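Local coordinates for putative aldehyde dehydrogenase (Burkholderia cenocepacia, PDB 4YWE), which probably oxidises aldehydes to the corresponding acids with NAD or NADP as electron acceptor, at residues E119-A124 and E471-F476; L133-Q136 and T140-T143; P262-A267 and A408-T413. All blocks are in the same frame, centred on the assembly; numbering follows the deposited sequence.

Interaction 1 (E119-A124 and E471-F476); sequences EFYAGA and EALYGF
Tyr121 and Leu473 carry this contact, their side chains lying alongside one another and pointing opposite ways. Tyr121 sits in the last turns of helix 104-124. Leu473 sits in the short, weakly bonded helix at about 472-475, which directly precedes strand 477-485. The Leu473 methyl CD2 lies 4.1 Å from CD1 of Tyr121 and equally close to CE1. It reaches that side of the ring obliquely. The other branch of Leu473 goes to a different neighbour: CD1 meets CB of Ala124 at 3.9 Å. The isobutyl group is thus forked over one turn of the long helix, with one methyl for Tyr121 and one for Ala124. Its CG is anti to the carbonyl carbon (chi1 -60°), which turns the fork toward the long helix. The extended chi2 (177°) sends CD1 on to Ala124 and leaves CD2 beside Tyr121.

The Tyr121 ring reaches across to Ala472. OH and Ala472 CB are 3.4 Å apart, a van der Waals contact at the polar end of the ring. The hydroxyl itself is hydrogen-bonded to the backbone O of Gly469, just before the short helix. Within its own helix, Tyr121 has Phe120 CD2 over one ring face, 3.8 Å above the plane and offset toward the rim. Ala170 and Ala173 of helix 160-174 also pack on Tyr121. Phe120 and Ala124 touch a second subunit, so the end of the long helix faces both this contact and a subunit interface.

The side chain of Ala472 is about 8 Å from that of Glu256, the predicted active-site residue. No hydrogen bond joins the two segments. Methyl groups and the tyrosine ring with its hydroxyl form the interface, while the bond to Gly469 satisfies the buried hydroxyl and probably limits how the ring can shift against the short helix.

Interaction 2 (L133-Q136 and T140-T143); sequences LPYQ and TVLT
Val141 meets both Leu133 and Tyr135 across a beta hairpin, and Thr140 before it already lies in the second strand. The Thr140 hydroxyl OG1 is hydrogen-bonded to NE2 of His486, and its backbone pairs with Ile484 of strand 477-485. At Val141 the two segments join. Its O accepts the amide N of Leu133 at 3.0 Å, with an N-H...O angle of 154°. Val141 N turns instead to a water at 2.6 Å, and that water donates to Leu133 O at 2.8 Å. The water thus links the two backbones beside the direct bond.

The two methyls of Val141 diverge. CG1, anti to the backbone N (chi1 175°), packs 4.0 Å from Leu133 CB. CG2 lies 3.7 Å from Tyr135 CB and approaches the adjoining ring obliquely. This is the antiparallel hairpin of strands 130-133 and 139-155, part of a projecting sheet arm that contacts other subunits, as in the oligomerisation region of aldehyde dehydrogenases. Leu142 packs on Ile482 and Ile484. At Thr143, the methyl CG2 meets Leu133 CD1 at 3.9 Å, the side chains crossing at about a right angle, while OG1 is hydrogen-bonded to Glu131 N.

Interaction 3 (P262-A267 and A408-T413); sequences PQIVFA and ALANGT
Strand 261-265 is a central strand of a mixed, largely parallel sheet, and here the last turn of helix 403-410 packs against it. The contact is small and centres on one methyl. Ala410 CB points toward the strand and meets two side chains. It lies 3.9 Å from Pro262 CG, the outer corner of the proline ring. It also lies 4.2 Å from Ile264 CD1, the end of the longer isoleucine branch. Pro262 and Ile264 are two residues apart in the strand, so both face the helix. In Ile264, CG1 is anti to the carbonyl carbon (chi1 -50°) and the branch continues extended, which brings CD1 to the alanine.

The strand is held in the sheet by backbone bonds to strands 293-299 and 418-422. The carbonyl oxygens of Leu409 and Ala410 accept NH1 and NH2 of Arg295, so one guanidinium group ties the end of the helix to the neighbouring strand. Helix 271-283 packs on Gln263 and Val265, the alternate residues of the strand. Helices on both faces of a largely parallel sheet are typical of an alpha/beta domain of the aldehyde dehydrogenase fold.

Interactions 1 and 3 are buried and have no hydrogen bond between their segments. Interaction 2 is partly buried and lies furthest from the centre of the chain. It combines a backbone bond, a bridging water and apolar contacts, and other subunits pack around it. Interaction 1 also borders subunits, whereas no other chain touches the segments of interaction 3. Interactions 1 and 2 are related through strand 477-485: the short helix of 471-476 leads into it, and it pairs with the strand of 140-143. Their centres are about 25 Å apart. Interaction 3 belongs to a separate sheet, its centre about 46 Å from that of interaction 2. It packs helix on strand, while interaction 1 packs helix on helix.

Interaction 1 (E119-A124 and E471-F476)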
ATOM      1  N   GLU A 119     -15.537  13.331  -9.223  1.00 19.54           N
ATOM      2  CA  GLU A 119     -14.284  13.466  -9.961  1.00 17.84           C
ATOM      3  C   GLU A 119     -13.172  12.637  -9.324  1.00 15.64           C
ATOM      4  O   GLU A 119     -12.433  11.931 -10.014  1.00 15.21           O
ATOM      5  CB  GLU A 119     -13.855  14.933 -10.031  1.00 14.22           C
ATOM      6  CG  GLU A 119     -12.549  15.159 -10.771  1.00 21.42           C
ATOM      7  CD  GLU A 119     -12.067  16.595 -10.684  1.00 22.08           C
ATOM      8  OE1 GLU A 119     -12.103  17.170  -9.575  1.00 20.50           O
ATOM      9  OE2 GLU A 119     -11.654  17.147 -11.724  1.00 21.92           O
ATOM     10  N   PHE A 120     -13.061  12.733  -8.003  1.00 14.94           N
ATOM     11  CA  PHE A 120     -12.022  12.033  -7.259  1.00 16.88           C
ATOM     12  C   PHE A 120     -12.180  10.522  -7.379  1.00 20.20           C
ATOM     13  O   PHE A 120     -11.228   9.814  -7.703  1.00 22.80           O
ATOM     14  CB  PHE A 120     -12.048  12.453  -5.785  1.00 17.06           C
ATOM     15  CG  PHE A 120     -11.013  11.767  -4.935  1.00 15.97           C
ATOM     16  CD1 PHE A 120      -9.703  12.219  -4.912  1.00 18.66           C
ATOM     17  CD2 PHE A 120     -11.353  10.680  -4.147  1.00 13.65           C
ATOM     18  CE1 PHE A 120      -8.751  11.595  -4.126  1.00 17.66           C
ATOM     19  CE2 PHE A 120     -10.407  10.050  -3.360  1.00 12.55           C
ATOM     20  CZ  PHE A 120      -9.105  10.507  -3.350  1.00 15.27           C
ATOM     21  N   TYR A 121     -13.391  10.035  -7.129  1.00 15.65           N
ATOM     22  CA  TYR A 121     -13.644   8.599  -7.122  1.00 16.34           C
ATOM     23  C   TYR A 121     -13.618   8.008  -8.529  1.00 17.46           C
ATOM     24  O   TYR A 121     -13.385   6.813  -8.700  1.00 14.70           O
ATOM     25  CB  TYR A 121     -14.977   8.302  -6.434  1.00 11.79           C
ATOM     26  CG  TYR A 121     -14.878   8.371  -4.927  1.00 17.31           C
ATOM     27  CD1 TYR A 121     -13.843   7.734  -4.256  1.00 19.85           C
ATOM     28  CD2 TYR A 121     -15.798   9.093  -4.178  1.00 19.35           C
ATOM     29  CE1 TYR A 121     -13.737   7.792  -2.882  1.00 10.91           C
ATOM     30  CE2 TYR A 121     -15.699   9.161  -2.798  1.00 18.89           C
ATOM     31  CZ  TYR A 121     -14.665   8.508  -2.158  1.00 20.74           C
ATOM     32  OH  TYR A 121     -14.556   8.570  -0.789  1.00 21.17           O
ATOM     33  N   ALA A 122     -13.850   8.849  -9.530  1.00 12.78           N
ATOM     34  CA  ALA A 122     -13.766   8.420 -10.921  1.00 17.63           C
ATOM     35  C   ALA A 122     -12.361   7.931 -11.239  1.00 12.88           C
ATOM     36  O   ALA A 122     -12.180   6.955 -11.967  1.00 18.76           O
ATOM     37  CB  ALA A 122     -14.155   9.554 -11.856  1.00 13.50           C
ATOM     38  N   GLY A 123     -11.365   8.617 -10.689  1.00 12.80           N
ATOM     39  CA  GLY A 123      -9.980   8.252 -10.908  1.00 18.26           C
ATOM     40  C   GLY A 123      -9.488   7.153  -9.987  1.00 17.54           C
ATOM     41  O   GLY A 123      -8.423   6.583 -10.211  1.00 20.55           O
ATOM     42  N   ALA A 124     -10.268   6.851  -8.953  1.00 17.22           N
ATOM     43  CA  ALA A 124      -9.867   5.866  -7.953  1.00 15.32           C
ATOM     44  C   ALA A 124     -10.374   4.466  -8.281  1.00 12.21           C
ATOM     45  O   ALA A 124      -9.838   3.476  -7.781  1.00 14.19           O
ATOM     46  CB  ALA A 124     -10.360   6.286  -6.574  1.00 17.60           C
ATOM     47  N   GLU A 471      -9.613   5.902   1.372  1.00 11.51           N
ATOM     48  CA  GLU A 471      -9.867   4.935   2.439  1.00  7.93           C
ATOM     49  C   GLU A 471     -11.313   4.429   2.457  1.00  7.89           C
ATOM     50  O   GLU A 471     -11.584   3.316   2.911  1.00  7.59           O
ATOM     51  CB  GLU A 471      -9.520   5.562   3.795  1.00 10.63           C
ATOM     52  CG  GLU A 471      -9.689   4.639   4.995  1.00 17.38           C
ATOM     53  CD  GLU A 471      -8.552   3.648   5.140  1.00 21.03           C
ATOM     54  OE1 GLU A 471      -7.581   3.732   4.359  1.00 21.16           O
ATOM     55  OE2 GLU A 471      -8.627   2.783   6.038  1.00 22.77           O
ATOM     56  N   ALA A 472     -12.233   5.244   1.954  1.00  8.37           N
ATOM     57  CA  ALA A 472     -13.653   4.914   1.978  1.00 10.72           C
ATOM     58  C   ALA A 472     -13.965   3.676   1.142  1.00 15.79           C
ATOM     59  O   ALA A 472     -14.905   2.937   1.439  1.00 17.77           O
ATOM     60  CB  ALA A 472     -14.476   6.100   1.491  1.00  9.34           C
ATOM     61  N   LEU A 473     -13.168   3.453   0.101  1.00 15.40           N
ATOM     62  CA  LEU A 473     -13.361   2.319  -0.797  1.00 14.85           C
ATOM     63  C   LEU A 473     -13.212   0.977  -0.079  1.00 11.24           C
ATOM     64  O   LEU A 473     -13.811  -0.018  -0.487  1.00 11.68           O
ATOM     65  CB  LEU A 473     -12.375   2.393  -1.965  1.00 16.72           C
ATOM     66  CG  LEU A 473     -12.463   3.632  -2.860  1.00 18.67           C
ATOM     67  CD1 LEU A 473     -11.382   3.597  -3.924  1.00 17.91           C
ATOM     68  CD2 LEU A 473     -13.841   3.740  -3.495  1.00 16.22           C
ATOM     69  N   TYR A 474     -12.412   0.952   0.984  1.00 10.14           N
ATOM     70  CA  TYR A 474     -12.200  -0.277   1.746  1.00 14.86           C
ATOM     71  C   TYR A 474     -13.442  -0.641   2.554  1.00 17.86           C
ATOM     72  O   TYR A 474     -13.686  -1.813   2.842  1.00 21.24           O
ATOM     73  CB  TYR A 474     -10.991  -0.140   2.670  1.00  6.96           C
ATOM     74  CG  TYR A 474      -9.704   0.156   1.937  1.00 17.28           C
ATOM     75  CD1 TYR A 474      -9.085  -0.814   1.160  1.00 13.76           C
ATOM     76  CD2 TYR A 474      -9.106   1.408   2.022  1.00 17.74           C
ATOM     77  CE1 TYR A 474      -7.908  -0.545   0.484  1.00 17.37           C
ATOM     78  CE2 TYR A 474      -7.931   1.685   1.351  1.00 20.17           C
ATOM     79  CZ  TYR A 474      -7.336   0.705   0.584  1.00 21.67           C
ATOM     80  OH  TYR A 474      -6.165   0.979  -0.085  1.00 27.85           O
ATOM     81  N   GLY A 475     -14.221   0.369   2.922  1.00 16.05           N
ATOM     82  CA  GLY A 475     -15.464   0.146   3.635  1.00 14.29           C
ATOM     83  C   GLY A 475     -16.587  -0.299   2.718  1.00 16.61           C
ATOM     84  O   GLY A 475     -17.575  -0.879   3.169  1.00 19.32           O
ATOM     85  N   PHE A 476     -16.435  -0.027   1.425  1.00 18.23           N
ATOM     86  CA  PHE A 476     -17.455  -0.385   0.444  1.00 17.29           C
ATOM     87  C   PHE A 476     -17.067  -1.623  -0.360  1.00 16.97           C
ATOM     88  O   PHE A 476     -17.721  -1.961  -1.349  1.00 17.89           O
ATOM     89  CB  PHE A 476     -17.730   0.789  -0.498  1.00 14.98           C
ATOM     90  CG  PHE A 476     -18.574   1.870   0.114  1.00 15.89           C
ATOM     91  CD1 PHE A 476     -19.920   1.656   0.361  1.00 16.74           C
ATOM     92  CD2 PHE A 476     -18.025   3.099   0.441  1.00 11.25           C
ATOM     93  CE1 PHE A 476     -20.702   2.645   0.925  1.00 15.97           C
ATOM     94  CE2 PHE A 476     -18.803   4.093   1.005  1.00 16.57           C
ATOM     95  CZ  PHE A 476     -20.142   3.866   1.246  1.00 17.23           C
TER

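Interaction 2 (L133-Q136 and T140-T143)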
ATOM      1  N   LEU A 133       0.201 -12.236  -1.515  1.00 15.84           N
ATOM      2  CA  LEU A 133       0.827 -12.439  -0.215  1.00 15.94           C
ATOM      3  C   LEU A 133       1.854 -13.561  -0.246  1.00 18.90           C
ATOM      4  O   LEU A 133       1.609 -14.614  -0.836  1.00 20.73           O
ATOM      5  CB  LEU A 133      -0.240 -12.742   0.838  1.00 13.30           C
ATOM      6  CG  LEU A 133      -1.413 -11.764   0.902  1.00 16.29           C
ATOM      7  CD1 LEU A 133      -2.452 -12.236   1.909  1.00 16.35           C
ATOM      8  CD2 LEU A 133      -0.924 -10.363   1.239  1.00 15.12           C
ATOM      9  N   PRO A 134       3.014 -13.337   0.390  1.00 19.78           N
ATOM     10  CA  PRO A 134       4.029 -14.385   0.530  1.00 20.80           C
ATOM     11  C   PRO A 134       3.468 -15.590   1.275  1.00 17.49           C
ATOM     12  O   PRO A 134       2.865 -15.425   2.334  1.00 16.62           O
ATOM     13  CB  PRO A 134       5.138 -13.702   1.338  1.00 23.42           C
ATOM     14  CG  PRO A 134       4.937 -12.242   1.099  1.00 24.59           C
ATOM     15  CD  PRO A 134       3.455 -12.059   0.974  1.00 23.16           C
ATOM     16  N   TYR A 135       3.650 -16.781   0.719  1.00 17.72           N
ATOM     17  CA  TYR A 135       3.091 -17.987   1.313  1.00 19.57           C
ATOM     18  C   TYR A 135       3.992 -19.177   1.008  1.00 21.81           C
ATOM     19  O   TYR A 135       5.112 -19.002   0.530  1.00 28.62           O
ATOM     20  CB  TYR A 135       1.667 -18.223   0.796  1.00 22.59           C
ATOM     21  CG  TYR A 135       0.811 -19.098   1.687  1.00 23.00           C
ATOM     22  CD1 TYR A 135       0.558 -18.743   3.006  1.00 26.79           C
ATOM     23  CD2 TYR A 135       0.243 -20.271   1.204  1.00 23.33           C
ATOM     24  CE1 TYR A 135      -0.225 -19.538   3.824  1.00 28.27           C
ATOM     25  CE2 TYR A 135      -0.542 -21.071   2.013  1.00 26.64           C
ATOM     26  CZ  TYR A 135      -0.773 -20.699   3.322  1.00 29.94           C
ATOM     27  OH  TYR A 135      -1.555 -21.492   4.131  1.00 34.41           O
ATOM     28  N   GLN A 136       3.500 -20.382   1.281  1.00 24.93           N
ATOM     29  CA  GLN A 136       4.287 -21.601   1.119  1.00 28.62           C
ATOM     30  C   GLN A 136       4.764 -21.807  -0.314  1.00 25.61           C
ATOM     31  O   GLN A 136       4.232 -21.209  -1.252  1.00 23.40           O
ATOM     32  CB  GLN A 136       3.478 -22.819   1.567  1.00 37.15           C
ATOM     33  CG  GLN A 136       3.058 -22.786   3.025  1.00 45.85           C
ATOM     34  CD  GLN A 136       2.292 -24.029   3.437  1.00 51.44           C
ATOM     35  OE1 GLN A 136       2.034 -24.913   2.621  1.00 51.42           O
ATOM     36  NE2 GLN A 136       1.928 -24.102   4.711  1.00 53.59           N
ATOM     37  N   THR A 140       0.455 -19.757  -4.759  1.00 16.72           N
ATOM     38  CA  THR A 140       0.299 -18.354  -5.124  1.00 14.99           C
ATOM     39  C   THR A 140      -0.966 -17.808  -4.473  1.00 14.49           C
ATOM     40  O   THR A 140      -2.067 -18.305  -4.715  1.00 14.52           O
ATOM     41  CB  THR A 140       0.232 -18.150  -6.648  1.00 15.12           C
ATOM     42  OG1 THR A 140       1.505 -18.458  -7.230  1.00 17.27           O
ATOM     43  CG2 THR A 140      -0.123 -16.707  -6.969  1.00 17.65           C
ATOM     44  N   VAL A 141      -0.802 -16.790  -3.640  1.00 14.08           N
ATOM     45  CA  VAL A 141      -1.923 -16.216  -2.911  1.00 13.64           C
ATOM     46  C   VAL A 141      -2.194 -14.800  -3.397  1.00 13.21           C
ATOM     47  O   VAL A 141      -1.303 -13.954  -3.397  1.00 13.12           O
ATOM     48  CB  VAL A 141      -1.664 -16.235  -1.396  1.00 13.57           C
ATOM     49  CG1 VAL A 141      -2.779 -15.513  -0.654  1.00 13.13           C
ATOM     50  CG2 VAL A 141      -1.524 -17.669  -0.902  1.00 14.05           C
ATOM     51  N   LEU A 142      -3.426 -14.550  -3.825  1.00 13.01           N
ATOM     52  CA  LEU A 142      -3.830 -13.211  -4.232  1.00 18.28           C
ATOM     53  C   LEU A 142      -5.106 -12.797  -3.507  1.00 15.40           C
ATOM     54  O   LEU A 142      -5.903 -13.642  -3.097  1.00 12.43           O
ATOM     55  CB  LEU A 142      -4.031 -13.127  -5.749  1.00 18.38           C
ATOM     56  CG  LEU A 142      -5.141 -13.950  -6.408  1.00 21.02           C
ATOM     57  CD1 LEU A 142      -5.572 -13.296  -7.710  1.00 19.65           C
ATOM     58  CD2 LEU A 142      -4.686 -15.378  -6.668  1.00 20.51           C
ATOM     59  N   THR A 143      -5.284 -11.493  -3.342  1.00 11.96           N
ATOM     60  CA  THR A 143      -6.489 -10.961  -2.721  1.00 11.68           C
ATOM     61  C   THR A 143      -7.175  -9.984  -3.663  1.00 16.73           C
ATOM     62  O   THR A 143      -6.515  -9.236  -4.385  1.00 14.08           O
ATOM     63  CB  THR A 143      -6.185 -10.253  -1.388  1.00 11.42           C
ATOM     64  OG1 THR A 143      -5.458  -9.045  -1.639  1.00 18.10           O
ATOM     65  CG2 THR A 143      -5.371 -11.157  -0.467  1.00 11.62           C
TER
HETATM   66  O   HOH W   1       1.653 -16.084  -3.162  1.00 13.35           O

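Interaction 3 (P262-A267 and A408-T413)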
ATOM      1  N   PRO A 262     -14.000  20.291  19.321  1.00 12.69           N
ATOM      2  CA  PRO A 262     -13.354  21.427  19.981  1.00 15.24           C
ATOM      3  C   PRO A 262     -12.324  22.163  19.125  1.00 18.09           C
ATOM      4  O   PRO A 262     -11.608  21.551  18.328  1.00 15.56           O
ATOM      5  CB  PRO A 262     -12.669  20.769  21.177  1.00 13.66           C
ATOM      6  CG  PRO A 262     -12.258  19.430  20.646  1.00 15.15           C
ATOM      7  CD  PRO A 262     -13.311  19.025  19.627  1.00 15.05           C
ATOM      8  N   GLN A 263     -12.266  23.478  19.300  1.00 20.02           N
ATOM      9  CA  GLN A 263     -11.185  24.294  18.763  1.00 15.71           C
ATOM     10  C   GLN A 263     -10.235  24.642  19.904  1.00 16.80           C
ATOM     11  O   GLN A 263     -10.643  25.267  20.882  1.00 18.84           O
ATOM     12  CB  GLN A 263     -11.729  25.568  18.114  1.00 17.00           C
ATOM     13  CG  GLN A 263     -12.684  25.334  16.955  1.00 18.58           C
ATOM     14  CD  GLN A 263     -11.992  25.386  15.609  1.00 19.39           C
ATOM     15  OE1 GLN A 263     -10.802  25.092  15.497  1.00 20.74           O
ATOM     16  NE2 GLN A 263     -12.734  25.772  14.577  1.00 13.92           N
ATOM     17  N   ILE A 264      -8.976  24.234  19.785  1.00 16.07           N
ATOM     18  CA  ILE A 264      -8.002  24.454  20.850  1.00 15.59           C
ATOM     19  C   ILE A 264      -7.051  25.589  20.485  1.00 18.94           C
ATOM     20  O   ILE A 264      -6.264  25.471  19.545  1.00 21.80           O
ATOM     21  CB  ILE A 264      -7.221  23.165  21.159  1.00 17.96           C
ATOM     22  CG1 ILE A 264      -8.185  21.997  21.375  1.00 19.82           C
ATOM     23  CG2 ILE A 264      -6.335  23.358  22.381  1.00 21.00           C
ATOM     24  CD1 ILE A 264      -7.502  20.648  21.465  1.00 21.09           C
ATOM     25  N   VAL A 265      -7.122  26.686  21.236  1.00 16.23           N
ATOM     26  CA  VAL A 265      -6.313  27.866  20.946  1.00 21.46           C
ATOM     27  C   VAL A 265      -5.314  28.153  22.064  1.00 24.71           C
ATOM     28  O   VAL A 265      -5.691  28.279  23.230  1.00 26.14           O
ATOM     29  CB  VAL A 265      -7.204  29.098  20.705  1.00 19.38           C
ATOM     30  CG1 VAL A 265      -6.355  30.285  20.272  1.00 17.74           C
ATOM     31  CG2 VAL A 265      -8.269  28.792  19.664  1.00 16.48           C
ATOM     32  N   PHE A 266      -4.039  28.266  21.698  1.00 24.76           N
ATOM     33  CA  PHE A 266      -2.986  28.591  22.658  1.00 21.42           C
ATOM     34  C   PHE A 266      -2.588  30.060  22.563  1.00 21.05           C
ATOM     35  O   PHE A 266      -2.939  30.745  21.603  1.00 23.50           O
ATOM     36  CB  PHE A 266      -1.763  27.702  22.437  1.00 21.82           C
ATOM     37  CG  PHE A 266      -1.970  26.279  22.857  1.00 18.21           C
ATOM     38  CD1 PHE A 266      -2.618  25.385  22.024  1.00 17.43           C
ATOM     39  CD2 PHE A 266      -1.520  25.835  24.090  1.00 18.59           C
ATOM     40  CE1 PHE A 266      -2.815  24.077  22.410  1.00 19.92           C
ATOM     41  CE2 PHE A 266      -1.712  24.526  24.482  1.00 21.52           C
ATOM     42  CZ  PHE A 266      -2.361  23.645  23.643  1.00 21.76           C
ATOM     43  N   ALA A 267      -1.845  30.529  23.561  1.00 20.13           N
ATOM     44  CA  ALA A 267      -1.464  31.936  23.655  1.00 21.87           C
ATOM     45  C   ALA A 267      -0.548  32.376  22.515  1.00 24.31           C
ATOM     46  O   ALA A 267      -0.467  33.564  22.202  1.00 27.50           O
ATOM     47  CB  ALA A 267      -0.794  32.209  24.998  1.00 22.99           C
ATOM     48  N   ALA A 408      -7.731  16.808  28.274  1.00 16.00           N
ATOM     49  CA  ALA A 408      -8.784  16.315  29.155  1.00 24.55           C
ATOM     50  C   ALA A 408     -10.141  16.905  28.777  1.00 22.99           C
ATOM     51  O   ALA A 408     -11.142  16.193  28.721  1.00 23.35           O
ATOM     52  CB  ALA A 408      -8.452  16.633  30.606  1.00 23.90           C
ATOM     53  N   LEU A 409     -10.165  18.208  28.517  1.00 15.77           N
ATOM     54  CA  LEU A 409     -11.392  18.880  28.107  1.00 21.42           C
ATOM     55  C   LEU A 409     -11.852  18.401  26.730  1.00 23.80           C
ATOM     56  O   LEU A 409     -13.034  18.127  26.524  1.00 23.83           O
ATOM     57  CB  LEU A 409     -11.196  20.398  28.094  1.00 20.93           C
ATOM     58  CG  LEU A 409     -11.028  21.082  29.453  1.00 21.39           C
ATOM     59  CD1 LEU A 409     -10.737  22.564  29.277  1.00 16.86           C
ATOM     60  CD2 LEU A 409     -12.263  20.870  30.308  1.00 16.73           C
ATOM     61  N   ALA A 410     -10.910  18.298  25.797  1.00 14.53           N
ATOM     62  CA  ALA A 410     -11.219  17.908  24.423  1.00 16.38           C
ATOM     63  C   ALA A 410     -11.787  16.493  24.336  1.00 17.18           C
ATOM     64  O   ALA A 410     -12.762  16.253  23.626  1.00 19.00           O
ATOM     65  CB  ALA A 410      -9.981  18.029  23.552  1.00 13.86           C
ATOM     66  N   ASN A 411     -11.176  15.558  25.058  1.00 17.42           N
ATOM     67  CA  ASN A 411     -11.629  14.171  25.050  1.00 15.87           C
ATOM     68  C   ASN A 411     -12.692  13.916  26.116  1.00 17.55           C
ATOM     69  O   ASN A 411     -13.097  12.774  26.335  1.00 18.39           O
ATOM     70  CB  ASN A 411     -10.449  13.218  25.261  1.00 16.81           C
ATOM     71  CG  ASN A 411      -9.379  13.365  24.199  1.00 18.41           C
ATOM     72  OD1 ASN A 411      -9.637  13.871  23.107  1.00 13.42           O
ATOM     73  ND2 ASN A 411      -8.169  12.914  24.512  1.00 17.17           N
ATOM     74  N   GLY A 412     -13.146  14.981  26.767  1.00 18.28           N
ATOM     75  CA  GLY A 412     -14.041  14.862  27.905  1.00 18.05           C
ATOM     76  C   GLY A 412     -15.508  14.613  27.606  1.00 18.46           C
ATOM     77  O   GLY A 412     -16.303  14.419  28.525  1.00 17.08           O
ATOM     78  N   THR A 413     -15.875  14.624  26.328  1.00 20.63           N
ATOM     79  CA  THR A 413     -17.258  14.373  25.933  1.00 18.80           C
ATOM     80  C   THR A 413     -17.369  12.966  25.345  1.00 17.55           C
ATOM     81  O   THR A 413     -16.352  12.344  25.041  1.00 19.14           O
ATOM     82  CB  THR A 413     -17.757  15.425  24.909  1.00 17.07           C
ATOM     83  OG1 THR A 413     -17.292  15.090  23.596  1.00 16.95           O
ATOM     84  CG2 THR A 413     -17.274  16.816  25.292  1.00 15.48           C
TER